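Local structure of 3-carboxy-cis,cis-muconate cycloisomerase (Acinetobacter calcoaceticus, 1Q5N) at residues A25-M30 with T61-I66. The protein is a mainly helical, homotetrameric enzyme of the lyase family that also includes adenylosuccinate lyase, with the fold of the fumarase/aspartase superfamily. Residues are numbered along the deposited sequence; the frame is centred on the assembly and turned at random.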
ATOM      1  N   ALA A  25     -25.260  -9.912  11.749  1.00 41.00           N
ATOM      2  CA  ALA A  25     -24.473 -10.422  12.856  1.00 39.75           C
ATOM      3  C   ALA A  25     -23.853  -9.282  13.677  1.00 37.99           C
ATOM      4  O   ALA A  25     -23.754  -9.388  14.915  1.00 38.49           O
ATOM      5  CB  ALA A  25     -23.359 -11.390  12.371  1.00 38.54           C
ATOM      6  N   LEU A  26     -23.438  -8.207  13.006  1.00 35.50           N
ATOM      7  CA  LEU A  26     -22.807  -7.102  13.718  1.00 35.53           C
ATOM      8  C   LEU A  26     -23.770  -6.554  14.783  1.00 35.46           C
ATOM      9  O   LEU A  26     -23.405  -6.412  15.955  1.00 32.76           O
ATOM     10  CB  LEU A  26     -22.367  -5.971  12.759  1.00 35.20           C
ATOM     11  CG  LEU A  26     -21.816  -4.731  13.511  1.00 35.53           C
ATOM     12  CD1 LEU A  26     -20.518  -5.078  14.257  1.00 33.56           C
ATOM     13  CD2 LEU A  26     -21.615  -3.591  12.544  1.00 35.78           C
ATOM     14  N   VAL A  27     -25.010  -6.277  14.368  1.00 36.49           N
ATOM     15  CA  VAL A  27     -26.033  -5.779  15.303  1.00 37.92           C
ATOM     16  C   VAL A  27     -26.317  -6.827  16.403  1.00 39.27           C
ATOM     17  O   VAL A  27     -26.579  -6.473  17.549  1.00 40.29           O
ATOM     18  CB  VAL A  27     -27.339  -5.397  14.574  1.00 38.54           C
ATOM     19  CG1 VAL A  27     -28.394  -4.989  15.624  1.00 39.75           C
ATOM     20  CG2 VAL A  27     -27.075  -4.224  13.580  1.00 36.67           C
ATOM     21  N   SER A  28     -26.220  -8.110  16.065  1.00 38.29           N
ATOM     22  CA  SER A  28     -26.412  -9.168  17.040  1.00 39.07           C
ATOM     23  C   SER A  28     -25.377  -9.070  18.130  1.00 38.27           C
ATOM     24  O   SER A  28     -25.689  -9.170  19.314  1.00 38.28           O
ATOM     25  CB  SER A  28     -26.234 -10.531  16.393  1.00 41.60           C
ATOM     26  OG  SER A  28     -27.452 -11.206  16.454  1.00 44.31           O
ATOM     27  N   TYR A  29     -24.126  -8.881  17.719  1.00 37.40           N
ATOM     28  CA  TYR A  29     -23.025  -8.791  18.674  1.00 36.60           C
ATOM     29  C   TYR A  29     -23.147  -7.515  19.506  1.00 36.51           C
ATOM     30  O   TYR A  29     -22.759  -7.496  20.681  1.00 35.17           O
ATOM     31  CB  TYR A  29     -21.666  -8.819  17.950  1.00 35.02           C
ATOM     32  CG  TYR A  29     -21.284 -10.166  17.386  1.00 36.08           C
ATOM     33  CD1 TYR A  29     -20.905 -11.209  18.236  1.00 34.30           C
ATOM     34  CD2 TYR A  29     -21.197 -10.378  16.000  1.00 36.88           C
ATOM     35  CE1 TYR A  29     -20.437 -12.420  17.742  1.00 34.32           C
ATOM     36  CE2 TYR A  29     -20.726 -11.618  15.481  1.00 36.61           C
ATOM     37  CZ  TYR A  29     -20.348 -12.629  16.373  1.00 36.30           C
ATOM     38  OH  TYR A  29     -19.889 -13.857  15.931  1.00 36.09           O
ATOM     39  N   MET A  30     -23.690  -6.456  18.915  1.00 35.86           N
ATOM     40  CA  MET A  30     -23.855  -5.211  19.682  1.00 37.70           C
ATOM     41  C   MET A  30     -24.904  -5.435  20.776  1.00 37.16           C
ATOM     42  O   MET A  30     -24.746  -4.946  21.926  1.00 35.82           O
ATOM     43  CB  MET A  30     -24.277  -4.044  18.773  1.00 38.61           C
ATOM     44  CG  MET A  30     -23.112  -3.577  17.861  1.00 41.79           C
ATOM     45  SD  MET A  30     -23.648  -2.375  16.612  1.00 43.84           S
ATOM     46  CE  MET A  30     -23.592  -0.980  17.618  1.00 43.44           C
ATOM     47  N   THR A  61     -35.167 -11.012  21.344  1.00 65.01           N
ATOM     48  CA  THR A  61     -35.841 -10.818  20.044  1.00 64.64           C
ATOM     49  C   THR A  61     -35.658  -9.444  19.421  1.00 63.27           C
ATOM     50  O   THR A  61     -36.338  -9.113  18.456  1.00 62.92           O
ATOM     51  CB  THR A  61     -37.364 -11.005  20.137  1.00 66.14           C
ATOM     52  OG1 THR A  61     -37.928  -9.940  20.927  1.00 65.55           O
ATOM     53  CG2 THR A  61     -37.702 -12.374  20.717  1.00 65.99           C
ATOM     54  N   ALA A  62     -34.760  -8.637  19.970  1.00 62.24           N
ATOM     55  CA  ALA A  62     -34.566  -7.290  19.457  1.00 60.99           C
ATOM     56  C   ALA A  62     -34.151  -7.295  18.003  1.00 60.41           C
ATOM     57  O   ALA A  62     -34.558  -6.422  17.233  1.00 60.34           O
ATOM     58  CB  ALA A  62     -33.528  -6.559  20.292  1.00 60.58           C
ATOM     59  N   ILE A  63     -33.348  -8.286  17.630  1.00 60.31           N
ATOM     60  CA  ILE A  63     -32.852  -8.383  16.275  1.00 60.79           C
ATOM     61  C   ILE A  63     -33.984  -8.428  15.268  1.00 61.05           C
ATOM     62  O   ILE A  63     -33.879  -7.863  14.189  1.00 59.88           O
ATOM     63  CB  ILE A  63     -31.980  -9.624  16.094  1.00 62.62           C
ATOM     64  CG1 ILE A  63     -31.329  -9.596  14.707  1.00 63.18           C
ATOM     65  CG2 ILE A  63     -32.810 -10.888  16.278  1.00 64.38           C
ATOM     66  CD1 ILE A  63     -30.196  -8.586  14.617  1.00 63.80           C
ATOM     67  N   ASP A  64     -35.079  -9.090  15.622  1.00 62.03           N
ATOM     68  CA  ASP A  64     -36.220  -9.179  14.717  1.00 62.28           C
ATOM     69  C   ASP A  64     -37.061  -7.934  14.694  1.00 60.66           C
ATOM     70  O   ASP A  64     -37.747  -7.659  13.705  1.00 60.09           O
ATOM     71  CB  ASP A  64     -37.076 -10.385  15.069  1.00 65.38           C
ATOM     72  CG  ASP A  64     -36.336 -11.675  14.836  1.00 68.97           C
ATOM     73  OD1 ASP A  64     -35.970 -11.917  13.658  1.00 70.97           O
ATOM     74  OD2 ASP A  64     -36.094 -12.424  15.817  1.00 71.34           O
ATOM     75  N   LYS A  65     -36.985  -7.160  15.766  1.00 59.78           N
ATOM     76  CA  LYS A  65     -37.756  -5.924  15.839  1.00 59.50           C
ATOM     77  C   LYS A  65     -37.039  -4.681  15.287  1.00 57.73           C
ATOM     78  O   LYS A  65     -37.684  -3.681  15.014  1.00 57.06           O
ATOM     79  CB  LYS A  65     -38.169  -5.656  17.274  1.00 61.94           C
ATOM     80  CG  LYS A  65     -39.055  -6.734  17.893  1.00 65.34           C
ATOM     81  CD  LYS A  65     -39.378  -6.302  19.301  1.00 69.18           C
ATOM     82  CE  LYS A  65     -40.196  -7.299  20.055  1.00 70.53           C
ATOM     83  NZ  LYS A  65     -40.435  -6.676  21.394  1.00 72.64           N
ATOM     84  N   ILE A  66     -35.717  -4.749  15.120  1.00 54.82           N
ATOM     85  CA  ILE A  66     -34.942  -3.632  14.610  1.00 52.82           C
ATOM     86  C   ILE A  66     -35.135  -3.306  13.110  1.00 51.28           C
ATOM     87  O   ILE A  66     -35.108  -4.190  12.271  1.00 51.23           O
ATOM     88  CB  ILE A  66     -33.461  -3.879  14.956  1.00 54.14           C
ATOM     89  CG1 ILE A  66     -33.227  -3.409  16.394  1.00 53.36           C
ATOM     90  CG2 ILE A  66     -32.547  -3.204  13.950  1.00 52.65           C
ATOM     91  CD1 ILE A  66     -31.959  -3.806  16.922  1.00 54.29           C
TER
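V27 meets I63 and I66 through one methyl group, and this apolar touch carries most of the contact. V27 CG1 lies 4.1 Å from I63 CD1. V27 CG1 also lies 4.0 Å from I66 CD1. Both isoleucines therefore reach it with the terminal methyl of their longer branch, at a slant to the valine side chain. With chi1 at 176°, V27 holds CG1 anti to the backbone N, and it is this branch, not CG2, that touches both isoleucines. In I63, chi1 (-173°) puts CG1 anti to the backbone N, and the turn of chi2 (74°) then brings CD1 toward V27.

S28 adds a looser touch between a polar atom and a methyl. S28 OG is 4.2 Å from I63 CD1, and S28 is partly exposed. The backbones are closest at S28 and I63, with their CA atoms 6.5 Å apart.

The fold here is the helical N-terminal part of a lyase-family subunit. The contact joins the start of the long helix 23-43 to the short helix 62-65, and its centre lies about 29 Å from the centre of the chain. I66 is the first residue past that short helix. I66 N still bonds to A62 O at 2.9 Å.

V27 also packs on F68 and L71 of helix 68-78 and on F85 of helix 82-94. I63 also touches F68, and I66 packs on I92. L7 of a second subunit packs on V27 as well.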